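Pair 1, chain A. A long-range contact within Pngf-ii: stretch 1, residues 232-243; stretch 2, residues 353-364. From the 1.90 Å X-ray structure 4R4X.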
# COMPACT_ATOMS: atom_id res chain seq x y z
N ILE A 232 -3.20 -6.15 -2.67
CA ILE A 232 -3.14 -5.85 -1.24
C ILE A 232 -1.74 -5.39 -0.86
O ILE A 232 -0.74 -6.03 -1.22
CB ILE A 232 -3.46 -7.07 -0.36
CG1 ILE A 232 -4.67 -7.86 -0.85
CG2 ILE A 232 -3.69 -6.62 1.07
CD1 ILE A 232 -4.76 -9.25 -0.25
N PHE A 233 -1.68 -4.28 -0.13
CA PHE A 233 -0.44 -3.71 0.31
C PHE A 233 -0.53 -3.41 1.82
O PHE A 233 -1.62 -3.17 2.36
CB PHE A 233 -0.15 -2.38 -0.41
CG PHE A 233 0.23 -2.52 -1.85
CD1 PHE A 233 -0.71 -2.81 -2.80
CD2 PHE A 233 1.56 -2.28 -2.26
CE1 PHE A 233 -0.35 -2.92 -4.14
CE2 PHE A 233 1.92 -2.40 -3.60
CZ PHE A 233 0.96 -2.73 -4.54
N VAL A 234 0.63 -3.42 2.47
CA VAL A 234 0.73 -3.06 3.86
C VAL A 234 1.71 -1.92 3.95
O VAL A 234 2.78 -1.99 3.34
CB VAL A 234 1.17 -4.24 4.75
CG1 VAL A 234 2.48 -4.87 4.27
CG2 VAL A 234 1.27 -3.81 6.20
N GLU A 235 1.34 -0.88 4.70
CA GLU A 235 2.18 0.32 4.85
C GLU A 235 2.43 0.71 6.31
O GLU A 235 1.49 0.90 7.09
CB GLU A 235 1.59 1.52 4.11
CG GLU A 235 2.53 2.73 4.07
CD GLU A 235 2.03 3.83 3.13
OE1 GLU A 235 2.82 4.41 2.38
OE2 GLU A 235 0.81 4.12 3.15
N LEU A 236 3.71 0.84 6.65
CA LEU A 236 4.14 1.19 7.98
C LEU A 236 4.98 2.46 7.91
O LEU A 236 5.79 2.63 6.97
CB LEU A 236 4.97 0.05 8.58
CG LEU A 236 5.41 0.32 10.04
CD1 LEU A 236 5.23 -0.89 10.93
CD2 LEU A 236 6.84 0.79 10.09
N LYS A 237 4.78 3.35 8.89
CA LYS A 237 5.60 4.55 9.03
C LYS A 237 6.22 4.48 10.41
O LYS A 237 5.58 4.07 11.36
CB LYS A 237 4.76 5.83 8.90
CG LYS A 237 3.91 5.97 7.66
CD LYS A 237 4.71 6.02 6.37
CE LYS A 237 3.78 6.19 5.16
NZ LYS A 237 3.09 7.52 5.19
N GLN A 238 7.49 4.85 10.54
CA GLN A 238 8.23 4.65 11.79
C GLN A 238 9.13 5.84 12.08
O GLN A 238 9.63 6.47 11.17
CB GLN A 238 9.09 3.38 11.68
CG GLN A 238 10.08 3.11 12.80
CD GLN A 238 11.43 3.79 12.63
OE1 GLN A 238 11.86 4.10 11.52
NE2 GLN A 238 12.11 4.02 13.73
N LYS A 239 9.34 6.12 13.36
CA LYS A 239 10.43 6.95 13.83
C LYS A 239 10.87 6.53 15.22
O LYS A 239 10.15 5.81 15.91
CB LYS A 239 10.03 8.42 13.86
CG LYS A 239 9.10 8.80 15.00
CD LYS A 239 8.69 10.26 14.85
CE LYS A 239 7.56 10.64 15.78
NZ LYS A 239 8.08 11.10 17.10
N SER A 240 12.06 6.98 15.60
CA SER A 240 12.57 6.79 16.95
C SER A 240 11.95 7.80 17.90
O SER A 240 11.82 8.97 17.56
CB SER A 240 14.10 6.94 17.01
OG SER A 240 14.57 6.90 18.36
N ASN A 241 11.59 7.32 19.09
CA ASN A 241 11.24 8.14 20.24
C ASN A 241 12.30 8.04 21.33
O ASN A 241 11.99 8.21 22.52
CB ASN A 241 9.90 7.68 20.85
CG ASN A 241 8.69 8.20 20.10
OD1 ASN A 241 8.79 8.89 19.09
ND2 ASN A 241 7.53 7.87 20.61
N GLY A 242 13.53 7.73 20.96
CA GLY A 242 14.59 7.59 21.93
C GLY A 242 15.62 6.54 21.60
O GLY A 242 16.79 6.72 21.91
N ASP A 243 15.21 5.44 20.97
CA ASP A 243 16.12 4.36 20.66
C ASP A 243 17.06 4.81 19.53
O ASP A 243 16.60 5.32 18.53
CB ASP A 243 15.31 3.12 20.24
CG ASP A 243 16.16 1.88 20.02
OD1 ASP A 243 17.37 1.88 20.32
OD2 ASP A 243 15.60 0.86 19.52
N TYR A 353 15.41 -2.21 23.60
CA TYR A 353 15.53 -2.19 25.08
C TYR A 353 15.40 -0.76 25.58
O TYR A 353 15.85 -0.45 26.67
CB TYR A 353 16.88 -2.80 25.54
CG TYR A 353 16.91 -4.33 25.50
CD1 TYR A 353 16.27 -5.08 26.48
CD2 TYR A 353 17.56 -5.01 24.45
CE1 TYR A 353 16.28 -6.47 26.45
CE2 TYR A 353 17.57 -6.41 24.41
CZ TYR A 353 16.94 -7.14 25.41
OH TYR A 353 16.94 -8.53 25.39
N ASP A 354 14.74 0.09 24.80
CA ASP A 354 14.67 1.51 25.12
C ASP A 354 13.32 1.95 25.69
O ASP A 354 12.27 1.65 25.12
CB ASP A 354 14.95 2.35 23.86
CG ASP A 354 15.27 3.78 24.21
OD1 ASP A 354 16.43 4.00 24.63
OD2 ASP A 354 14.39 4.66 24.13
N LYS A 355 13.36 2.72 26.78
CA LYS A 355 12.12 3.20 27.39
C LYS A 355 11.32 4.13 26.47
O LYS A 355 10.08 4.18 26.55
CB LYS A 355 12.43 3.95 28.70
CG LYS A 355 11.20 4.35 29.49
CD LYS A 355 11.53 5.04 30.82
CE LYS A 355 12.38 4.18 31.76
NZ LYS A 355 11.79 2.83 32.05
N GLY A 356 12.01 4.89 25.64
CA GLY A 356 11.30 5.78 24.70
C GLY A 356 10.89 4.97 23.48
O GLY A 356 9.75 5.03 23.03
N GLY A 357 11.84 4.21 22.94
CA GLY A 357 11.56 3.26 21.87
C GLY A 357 11.28 3.93 20.54
O GLY A 357 12.09 4.73 20.06
N HIS A 358 10.16 3.54 19.95
CA HIS A 358 9.76 3.91 18.60
C HIS A 358 8.29 4.24 18.58
O HIS A 358 7.55 3.86 19.48
CB HIS A 358 9.98 2.74 17.62
CG HIS A 358 11.39 2.28 17.57
ND1 HIS A 358 12.23 2.60 16.52
CD2 HIS A 358 12.13 1.58 18.45
CE1 HIS A 358 13.42 2.07 16.75
NE2 HIS A 358 13.39 1.47 17.92
N GLN A 359 7.87 4.96 17.55
CA GLN A 359 6.46 5.22 17.28
C GLN A 359 6.18 4.75 15.85
O GLN A 359 6.95 5.08 14.94
CB GLN A 359 6.21 6.71 17.38
CG GLN A 359 4.78 7.10 17.46
CD GLN A 359 4.71 8.56 17.82
OE1 GLN A 359 5.01 8.94 18.95
NE2 GLN A 359 4.39 9.39 16.85
N ILE A 360 5.10 4.00 15.65
CA ILE A 360 4.67 3.62 14.31
C ILE A 360 3.19 3.89 14.02
O ILE A 360 2.36 4.09 14.94
CB ILE A 360 4.94 2.13 13.99
CG1 ILE A 360 3.92 1.25 14.71
CG2 ILE A 360 6.36 1.75 14.38
CD1 ILE A 360 3.88 -0.18 14.24
N SER A 361 2.89 3.92 12.72
CA SER A 361 1.56 3.80 12.17
C SER A 361 1.57 2.63 11.20
O SER A 361 2.60 2.33 10.62
CB SER A 361 1.13 5.09 11.46
OG SER A 361 1.12 6.17 12.42
N LEU A 362 0.42 1.99 11.03
CA LEU A 362 0.28 0.83 10.17
C LEU A 362 -1.13 0.72 9.62
O LEU A 362 -2.12 0.85 10.37
CB LEU A 362 0.60 -0.42 10.96
CG LEU A 362 0.44 -1.76 10.25
CD1 LEU A 362 1.52 -1.86 9.20
CD2 LEU A 362 0.53 -2.89 11.27
N GLU A 363 -1.23 0.45 8.31
CA GLU A 363 -2.50 0.18 7.66
C GLU A 363 -2.31 -0.83 6.53
O GLU A 363 -1.19 -1.06 6.05
CB GLU A 363 -3.14 1.49 7.14
CG GLU A 363 -2.39 2.15 5.98
CD GLU A 363 -2.95 3.51 5.59
OE1 GLU A 363 -2.98 3.81 4.37
OE2 GLU A 363 -3.36 4.29 6.48
N LEU A 364 -3.42 -1.45 6.14
CA LEU A 364 -3.52 -2.24 4.94
C LEU A 364 -4.36 -1.52 3.91
O LEU A 364 -5.25 -0.73 4.26
CB LEU A 364 -4.18 -3.59 5.24
CG LEU A 364 -3.66 -4.46 6.37
CD1 LEU A 364 -4.47 -5.76 6.46
CD2 LEU A 364 -2.20 -4.79 6.17
O HOH W 1 -1.42 2.70 2.44

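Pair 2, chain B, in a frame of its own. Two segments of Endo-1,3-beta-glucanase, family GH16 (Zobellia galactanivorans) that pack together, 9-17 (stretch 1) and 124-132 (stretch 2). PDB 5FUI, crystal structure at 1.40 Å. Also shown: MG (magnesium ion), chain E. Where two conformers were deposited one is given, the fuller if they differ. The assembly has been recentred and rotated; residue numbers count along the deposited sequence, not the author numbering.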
# COMPACT_ATOMS: atom_id res chain seq x y z
N ASN B 9 1.27 -16.91 -8.99
CA ASN B 9 1.40 -15.70 -9.87
C ASN B 9 1.36 -14.36 -9.07
O ASN B 9 0.73 -14.31 -8.02
CB ASN B 9 0.32 -15.69 -10.94
CG ASN B 9 0.80 -16.35 -12.22
OD1 ASN B 9 1.76 -15.87 -12.87
ND2 ASN B 9 0.15 -17.47 -12.59
N THR B 10 2.03 -13.33 -9.63
CA THR B 10 2.21 -12.07 -8.93
C THR B 10 1.68 -10.87 -9.76
O THR B 10 1.82 -10.84 -11.00
CB THR B 10 3.69 -11.86 -8.51
OG1 THR B 10 4.13 -12.91 -7.63
CG2 THR B 10 3.89 -10.53 -7.85
N LEU B 11 1.09 -9.89 -9.06
CA LEU B 11 0.63 -8.63 -9.62
C LEU B 11 1.38 -7.52 -8.87
O LEU B 11 1.26 -7.48 -7.61
CB LEU B 11 -0.87 -8.48 -9.46
CG LEU B 11 -1.38 -7.09 -9.85
CD1 LEU B 11 -1.35 -6.90 -11.40
CD2 LEU B 11 -2.80 -6.81 -9.32
N LYS B 12 2.18 -6.69 -9.58
CA LYS B 12 2.83 -5.56 -8.94
C LYS B 12 2.12 -4.28 -9.30
O LYS B 12 1.90 -3.98 -10.52
CB LYS B 12 4.33 -5.53 -9.28
CG LYS B 12 5.17 -4.49 -8.57
CD LYS B 12 6.61 -4.85 -8.93
CE LYS B 12 7.57 -3.93 -8.27
NZ LYS B 12 8.86 -3.82 -8.99
N ILE B 13 1.66 -3.53 -8.28
CA ILE B 13 0.95 -2.24 -8.46
C ILE B 13 1.90 -1.15 -8.02
O ILE B 13 2.27 -1.06 -6.84
CB ILE B 13 -0.31 -2.14 -7.59
CG1 ILE B 13 -1.26 -3.29 -7.92
CG2 ILE B 13 -1.05 -0.80 -7.72
CD1 ILE B 13 -2.23 -3.57 -6.76
N GLU B 14 2.31 -0.26 -8.95
CA GLU B 14 3.20 0.84 -8.56
C GLU B 14 2.37 1.78 -7.71
O GLU B 14 1.23 2.08 -8.05
CB GLU B 14 3.83 1.59 -9.77
CG GLU B 14 4.78 0.68 -10.54
CD GLU B 14 6.03 0.27 -9.64
OE1 GLU B 14 6.41 1.00 -8.65
OE2 GLU B 14 6.65 -0.76 -9.94
N ALA B 15 2.86 2.17 -6.55
CA ALA B 15 2.01 2.91 -5.59
C ALA B 15 1.57 4.27 -6.19
O ALA B 15 0.57 4.86 -5.74
CB ALA B 15 2.73 3.10 -4.24
N GLU B 16 2.43 4.84 -7.08
CA GLU B 16 2.16 6.16 -7.68
C GLU B 16 1.04 6.06 -8.75
O GLU B 16 0.70 7.05 -9.34
CB GLU B 16 3.46 6.78 -8.19
CG GLU B 16 4.02 6.16 -9.46
CD GLU B 16 4.96 4.98 -9.21
OE1 GLU B 16 4.93 4.35 -8.11
OE2 GLU B 16 5.81 4.69 -10.08
N SER B 17 0.55 4.86 -9.04
CA SER B 17 -0.44 4.61 -10.11
C SER B 17 -1.86 4.76 -9.66
O SER B 17 -2.80 4.38 -10.38
CB SER B 17 -0.20 3.22 -10.74
OG SER B 17 -0.70 2.18 -9.89
N ASN B 124 6.52 6.26 3.58
CA ASN B 124 6.53 6.33 2.08
C ASN B 124 6.18 4.97 1.53
O ASN B 124 6.44 3.92 2.24
CB ASN B 124 7.89 6.70 1.56
CG ASN B 124 8.33 8.14 1.87
OD1 ASN B 124 9.57 8.41 1.85
ND2 ASN B 124 7.43 9.01 2.20
N ILE B 125 5.65 4.88 0.30
CA ILE B 125 5.46 3.57 -0.31
C ILE B 125 5.79 3.61 -1.81
O ILE B 125 5.40 4.55 -2.51
CB ILE B 125 4.00 3.08 -0.04
CG1 ILE B 125 3.81 1.74 -0.74
CG2 ILE B 125 2.94 4.15 -0.53
CD1 ILE B 125 2.57 0.99 -0.22
N ASN B 126 6.49 2.58 -2.25
CA ASN B 126 6.99 2.46 -3.61
C ASN B 126 6.01 1.61 -4.48
O ASN B 126 5.59 2.04 -5.59
CB ASN B 126 8.41 1.84 -3.61
CG ASN B 126 9.02 1.68 -4.99
OD1 ASN B 126 8.53 2.19 -5.97
ND2 ASN B 126 10.16 0.96 -5.05
N TRP B 127 5.60 0.45 -3.95
CA TRP B 127 4.72 -0.44 -4.70
C TRP B 127 4.07 -1.41 -3.72
O TRP B 127 4.42 -1.50 -2.55
CB TRP B 127 5.48 -1.24 -5.84
CG TRP B 127 6.77 -1.87 -5.49
CD1 TRP B 127 8.04 -1.46 -5.92
CD2 TRP B 127 6.97 -3.06 -4.67
NE1 TRP B 127 9.02 -2.34 -5.39
CE2 TRP B 127 8.42 -3.32 -4.66
CE3 TRP B 127 6.11 -3.96 -3.96
CZ2 TRP B 127 8.98 -4.42 -4.02
CZ3 TRP B 127 6.72 -5.04 -3.27
CH2 TRP B 127 8.10 -5.24 -3.28
N ILE B 128 3.07 -2.10 -4.28
CA ILE B 128 2.32 -3.16 -3.66
C ILE B 128 2.48 -4.42 -4.56
O ILE B 128 2.46 -4.30 -5.80
CB ILE B 128 0.80 -2.82 -3.54
CG1 ILE B 128 0.58 -1.47 -2.81
CG2 ILE B 128 0.05 -3.97 -2.84
CD1 ILE B 128 0.15 -0.36 -3.75
N ARG B 129 2.65 -5.61 -3.96
CA ARG B 129 2.74 -6.85 -4.76
C ARG B 129 1.82 -7.86 -4.15
O ARG B 129 1.91 -8.18 -2.97
CB ARG B 129 4.23 -7.30 -4.81
CG ARG B 129 4.50 -8.53 -5.65
CD ARG B 129 5.98 -8.66 -6.03
NE ARG B 129 6.81 -8.81 -4.86
CZ ARG B 129 8.10 -8.41 -4.73
NH1 ARG B 129 8.73 -7.85 -5.79
NH2 ARG B 129 8.70 -8.62 -3.50
N ILE B 130 1.01 -8.46 -5.02
CA ILE B 130 0.00 -9.42 -4.62
C ILE B 130 0.37 -10.81 -5.19
O ILE B 130 0.56 -10.89 -6.42
CB ILE B 130 -1.42 -9.01 -5.05
CG1 ILE B 130 -1.77 -7.65 -4.38
CG2 ILE B 130 -2.45 -10.12 -4.70
CD1 ILE B 130 -3.02 -6.92 -4.97
N THR B 131 0.46 -11.84 -4.34
CA THR B 131 0.88 -13.19 -4.78
C THR B 131 -0.10 -14.24 -4.26
O THR B 131 -0.48 -14.25 -3.13
CB THR B 131 2.29 -13.52 -4.22
OG1 THR B 131 3.18 -12.52 -4.70
CG2 THR B 131 2.76 -14.88 -4.73
N LYS B 132 -0.53 -15.17 -5.14
CA LYS B 132 -1.28 -16.30 -4.54
C LYS B 132 -0.51 -17.57 -4.53
O LYS B 132 0.09 -17.83 -5.54
CB LYS B 132 -2.68 -16.44 -5.08
CG LYS B 132 -3.46 -17.58 -4.38
CD LYS B 132 -4.87 -17.10 -4.21
CE LYS B 132 -5.77 -18.18 -3.65
NZ LYS B 132 -5.86 -19.29 -4.65
MG MG E . 6.83 3.12 -7.32
O HOH W 2 7.97 3.03 -9.36

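Two antiparallel strand pairs with the same backbone. Fourteen central residues of pair 1 and pair 2 superpose with an RMSD of 0.7 Å over N, CA and C; the strands run at 169° in pair 1 and 160° in pair 2, with axes 4.7 and 4.6 Å apart at their closest. The register is shared. Lys A237 and Ser A361 exchange two backbone hydrogen bonds (Lys A237 N to Ser A361 O and Ser A361 N to Lys A237 O, both 3.0 Å), and the matched Leu B11 and Ile B130 do the same (Leu B11 N to Ile B130 O 2.9 Å, Ile B130 N to Leu B11 O 2.8 Å). Two residues on, Lys A239 with Gln A359 matches Ile B13 with Ile B128. The ladder then closes alike: Asn A241 N donates to Gly A357 O (2.8 Å) as Ala B15 N donates to Asn B126 O (2.9 Å).

The two sheet faces are filled differently. On the face of Leu A236 and Leu A362, pair 1 is buried and largely apolar: Leu A236 CB lies 4.0 Å from Leu A362 CD1, and Leu A236 CD1 reaches Ile A360 CD1 at 3.6 Å. The matched Thr B10 and Thr B131 replace the leucine contact with a hydrogen bond between their hydroxyls, OG1 to OG1 3.1 Å, while in the conformer given Thr B10 CG2 comes within 3.0 Å of Arg B129 CG, closer than a comfortable carbon-carbon contact; Arg B129 is the counterpart of Ile A360. Further along, Gln A238 matches Lys B12 on this face and His A358 matches Trp B127; the CA-to-CB bond of His A358 points away overall, but its ring comes nearer the other strand, so each strand pair sets a long polar side chain against an aromatic ring. Gln A238 NE2 approaches the edge of the imidazole and donates to His A358 ND1 (3.1 Å); at the same ring, His A358 NE2 donates to Asp A243 OD2 (2.8 Å), so both ring nitrogens are engaged. Lys B12 instead lies over one face of the indole: its CE is 3.4 Å from Trp B127 CD1, and NZ adds a cation-pi contact with the five-membered ring.

The other face reverses the chemistry. In pair 2 it is hydrophobic: Ile B13 CD1 meets Ile B130 CD1 at 3.9 Å, and Ile B13 CG2 lies 4.2 Å from Ile B128 CD1. In pair 1 the matched Lys A239 and Gln A359 are partly exposed and pack through the aliphatic part of the lysine, with Lys A239 CE 3.6 Å from Gln A359 NE2.

At the end of the ladder, Asn A241 and Ala B15 both point toward the opposite stretch. Asn A241 ND2 donates to Gln A359 OE1 (3.2 Å), whereas the small Ala B15 places CB 3.9 Å from Ile B125 CG2. Gly A357 has positive phi; its match, Asn B126, binds magnesium through both O and OD1 (each 2.4 Å from MG). Glu B14 OE1 also binds MG, at 2.5 Å, tying the two strands together. At the matched position, Ser A240 OG accepts from Gly A242 N (2.9 Å), bracing the turn within its own stretch.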